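Local structure of outer membrane porin protein 32 (Delftia acidovorans, 2FGQ) at residues M116-W121 with L222-K227. The protein forms trimeric, anion-selective channels across the bacterial outer membrane, each chain a sixteen-stranded antiparallel barrel that here holds D-malate. Numbering follows the deposited sequence.
Sequences MGFRNW and LLQQTK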
ATOM      1  N   MET A 116      -9.357   2.340  27.617  1.00 13.35           N
ATOM      2  CA  MET A 116      -8.025   1.775  27.287  1.00 15.00           C
ATOM      3  C   MET A 116      -7.890   0.302  27.655  1.00 13.86           C
ATOM      4  O   MET A 116      -6.789  -0.222  27.653  1.00 14.60           O
ATOM      5  CB  MET A 116      -6.923   2.525  28.062  1.00 16.36           C
ATOM      6  CG  MET A 116      -6.826   3.959  27.804  1.00 21.09           C
ATOM      7  SD  MET A 116      -5.477   4.683  28.908  1.00 29.22           S
ATOM      8  CE  MET A 116      -4.199   3.601  28.727  1.00 28.16           C
ATOM      9  N   GLY A 117      -8.973  -0.356  28.068  1.00 13.75           N
ATOM     10  CA  GLY A 117      -8.867  -1.750  28.501  1.00 13.76           C
ATOM     11  C   GLY A 117      -8.225  -2.698  27.471  1.00 13.25           C
ATOM     12  O   GLY A 117      -7.451  -3.597  27.822  1.00 13.12           O
ATOM     13  N   PHE A 118      -8.572  -2.499  26.200  1.00 11.77           N
ATOM     14  CA  PHE A 118      -8.010  -3.327  25.103  1.00 11.60           C
ATOM     15  C   PHE A 118      -6.656  -2.756  24.748  1.00 12.40           C
ATOM     16  O   PHE A 118      -6.511  -2.031  23.745  1.00 14.69           O
ATOM     17  CB  PHE A 118      -8.939  -3.402  23.889  1.00 10.48           C
ATOM     18  CG  PHE A 118     -10.251  -4.072  24.153  1.00 13.58           C
ATOM     19  CD1 PHE A 118     -10.352  -5.435  24.000  1.00 14.18           C
ATOM     20  CD2 PHE A 118     -11.387  -3.353  24.498  1.00 15.20           C
ATOM     21  CE1 PHE A 118     -11.543  -6.095  24.178  1.00 16.11           C
ATOM     22  CE2 PHE A 118     -12.621  -4.039  24.759  1.00 15.26           C
ATOM     23  CZ  PHE A 118     -12.677  -5.403  24.567  1.00 16.28           C
ATOM     24  N   ARG A 119      -5.656  -3.112  25.539  1.00 12.83           N
ATOM     25  CA  ARG A 119      -4.285  -2.660  25.315  1.00 13.54           C
ATOM     26  C   ARG A 119      -3.315  -3.757  25.782  1.00 13.21           C
ATOM     27  O   ARG A 119      -3.698  -4.698  26.495  1.00 12.11           O
ATOM     28  CB  ARG A 119      -3.983  -1.268  25.885  1.00 15.87           C
ATOM     29  CG  ARG A 119      -3.854  -1.237  27.327  1.00 14.94           C
ATOM     30  CD  ARG A 119      -3.610   0.191  27.863  1.00 15.85           C
ATOM     31  NE  ARG A 119      -2.336   0.758  27.404  1.00 15.62           N
ATOM     32  CZ  ARG A 119      -1.147   0.490  27.934  1.00 13.82           C
ATOM     33  NH1 ARG A 119      -1.015  -0.336  28.959  1.00 15.24           N
ATOM     34  NH2 ARG A 119      -0.060   1.030  27.407  1.00 18.11           N
ATOM     35  N   ASN A 120      -2.080  -3.661  25.351  1.00 12.75           N
ATOM     36  CA  ASN A 120      -1.040  -4.615  25.708  1.00 12.49           C
ATOM     37  C   ASN A 120      -0.406  -4.252  27.056  1.00 13.67           C
ATOM     38  O   ASN A 120       0.707  -3.724  27.151  1.00 15.01           O
ATOM     39  CB  ASN A 120      -0.021  -4.664  24.578  1.00 12.51           C
ATOM     40  CG  ASN A 120       0.996  -5.751  24.751  1.00 12.15           C
ATOM     41  OD1 ASN A 120       0.923  -6.579  25.693  1.00 12.93           O
ATOM     42  ND2 ASN A 120       1.946  -5.805  23.804  1.00 12.65           N
ATOM     43  N   TRP A 121      -1.115  -4.638  28.097  1.00 12.87           N
ATOM     44  CA  TRP A 121      -0.750  -4.300  29.462  1.00 13.07           C
ATOM     45  C   TRP A 121       0.580  -4.876  29.912  1.00 14.03           C
ATOM     46  O   TRP A 121       1.208  -4.337  30.855  1.00 17.50           O
ATOM     47  CB  TRP A 121      -1.855  -4.755  30.452  1.00 12.77           C
ATOM     48  CG  TRP A 121      -3.143  -3.992  30.312  1.00 13.17           C
ATOM     49  CD1 TRP A 121      -4.286  -4.416  29.723  1.00 13.85           C
ATOM     50  CD2 TRP A 121      -3.400  -2.668  30.775  1.00 12.23           C
ATOM     51  NE1 TRP A 121      -5.252  -3.441  29.787  1.00 13.34           N
ATOM     52  CE2 TRP A 121      -4.723  -2.345  30.418  1.00 12.67           C
ATOM     53  CE3 TRP A 121      -2.635  -1.698  31.456  1.00 12.58           C
ATOM     54  CZ2 TRP A 121      -5.305  -1.115  30.732  1.00 14.56           C
ATOM     55  CZ3 TRP A 121      -3.217  -0.463  31.749  1.00 13.01           C
ATOM     56  CH2 TRP A 121      -4.533  -0.188  31.386  1.00 13.32           C
ATOM     57  N   LEU A 222     -18.666  -0.442  31.291  1.00 18.83           N
ATOM     58  CA  LEU A 222     -17.829  -1.578  30.862  1.00 17.72           C
ATOM     59  C   LEU A 222     -16.967  -1.925  32.095  1.00 16.97           C
ATOM     60  O   LEU A 222     -16.444  -1.025  32.764  1.00 15.88           O
ATOM     61  CB  LEU A 222     -16.893  -1.165  29.720  1.00 21.12           C
ATOM     62  CG  LEU A 222     -17.140  -1.398  28.212  1.00 21.61           C
ATOM     63  CD1 LEU A 222     -16.087  -0.704  27.361  1.00 27.04           C
ATOM     64  CD2 LEU A 222     -17.151  -2.874  27.816  1.00 17.77           C
ATOM     65  N   LEU A 223     -16.820  -3.214  32.366  1.00 15.91           N
ATOM     66  CA  LEU A 223     -15.850  -3.757  33.319  1.00 16.40           C
ATOM     67  C   LEU A 223     -15.025  -4.806  32.591  1.00 14.50           C
ATOM     68  O   LEU A 223     -15.568  -5.597  31.834  1.00 14.69           O
ATOM     69  CB  LEU A 223     -16.576  -4.470  34.455  1.00 18.97           C
ATOM     70  CG  LEU A 223     -17.644  -3.683  35.175  1.00 25.05           C
ATOM     71  CD1 LEU A 223     -18.457  -4.642  35.992  1.00 29.19           C
ATOM     72  CD2 LEU A 223     -16.949  -2.634  36.040  1.00 29.56           C
ATOM     73  N   GLN A 224     -13.731  -4.864  32.866  1.00 13.05           N
ATOM     74  CA  GLN A 224     -12.883  -5.819  32.213  1.00 12.32           C
ATOM     75  C   GLN A 224     -11.734  -6.222  33.104  1.00 12.41           C
ATOM     76  O   GLN A 224     -11.141  -5.374  33.769  1.00 14.90           O
ATOM     77  CB  GLN A 224     -12.280  -5.222  30.920  1.00 12.89           C
ATOM     78  CG  GLN A 224     -11.545  -6.217  30.043  1.00 13.40           C
ATOM     79  CD  GLN A 224     -11.066  -5.569  28.755  1.00 14.91           C
ATOM     80  OE1 GLN A 224     -11.516  -5.952  27.640  1.00 18.51           O
ATOM     81  NE2 GLN A 224     -10.187  -4.578  28.878  1.00 13.74           N
ATOM     82  N   GLN A 225     -11.430  -7.516  33.110  1.00 11.64           N
ATOM     83  CA  GLN A 225     -10.195  -8.019  33.713  1.00 11.62           C
ATOM     84  C   GLN A 225      -9.374  -8.672  32.639  1.00 11.97           C
ATOM     85  O   GLN A 225      -9.864  -9.553  31.934  1.00 11.83           O
ATOM     86  CB  GLN A 225     -10.452  -9.015  34.838  1.00 12.52           C
ATOM     87  CG  GLN A 225      -9.170  -9.494  35.452  1.00 15.31           C
ATOM     88  CD  GLN A 225      -9.396 -10.338  36.685  1.00 18.85           C
ATOM     89  OE1 GLN A 225      -9.427 -11.558  36.591  1.00 25.18           O
ATOM     90  NE2 GLN A 225      -9.598  -9.700  37.831  1.00 22.53           N
ATOM     91  N   THR A 226      -8.126  -8.206  32.512  1.00 11.80           N
ATOM     92  CA  THR A 226      -7.176  -8.776  31.571  1.00 12.42           C
ATOM     93  C   THR A 226      -6.015  -9.329  32.377  1.00 12.72           C
ATOM     94  O   THR A 226      -5.388  -8.595  33.147  1.00 14.26           O
ATOM     95  CB  THR A 226      -6.680  -7.677  30.675  1.00 12.25           C
ATOM     96  OG1 THR A 226      -7.804  -7.081  30.018  1.00 14.92           O
ATOM     97  CG2 THR A 226      -5.828  -8.269  29.565  1.00 13.64           C
ATOM     98  N   LYS A 227      -5.733 -10.611  32.211  1.00 11.81           N
ATOM     99  CA  LYS A 227      -4.649 -11.250  32.948  1.00 14.09           C
ATOM    100  C   LYS A 227      -3.684 -11.891  31.958  1.00 13.28           C
ATOM    101  O   LYS A 227      -4.089 -12.760  31.189  1.00 15.82           O
ATOM    102  CB  LYS A 227      -5.235 -12.339  33.864  1.00 15.84           C
ATOM    103  CG  LYS A 227      -4.251 -13.036  34.769  1.00 22.36           C
ATOM    104  CD  LYS A 227      -4.898 -13.886  35.917  1.00 27.55           C
ATOM    105  CE  LYS A 227      -6.370 -14.105  35.770  1.00 32.50           C
ATOM    106  NZ  LYS A 227      -6.817 -15.356  36.576  1.00 37.30           N
TER
HETATM  107  O   HOH W   1      -7.823  -6.346  27.389  1.00 16.15           O
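G117 of the irregular segment 116-121 comes nearest to Q224 of segment 222-227, part of barrel strand 218-230, their CA atoms 6.8 Å apart, where a loop folded into the porin barrel meets the inner face of the wall. Such an infolded loop between two barrel strands is the hallmark of the trimeric porins, where it narrows the pore. In Q224, which reaches inward, CG stands anti to the backbone N (chi1 -171°) and the chain runs on extended; the amide at its end meets G117 with NE2 and F118 with OE1. OE1 lies over one face of the F118 ring, offset toward the rim and 3.3 Å from CZ, with ring and amide planes 78° apart; the same oxygen accepts a hydrogen bond from T207 OG1, on the neighbouring strand 199-213. NE2 lies 3.1 Å from both C and O of G117. F118 also touches S98 and L101 of helix 96-101, and its side chain lies about 7 Å from the bound D-malate. An alanine at F118 would probably open a gap beneath Q224 OE1 and beside S98 and L101, removing the ring face on which that oxygen rests. Farther along, T226 CG2 approaches W121 CD1 obliquely at 4.2 Å. G117 O accepts hydrogen bonds from W121 NE1 (3.0 Å) and from a water, 2.8 Å away, that is itself hydrogen-bonded to T226 OG1 at 2.7 Å.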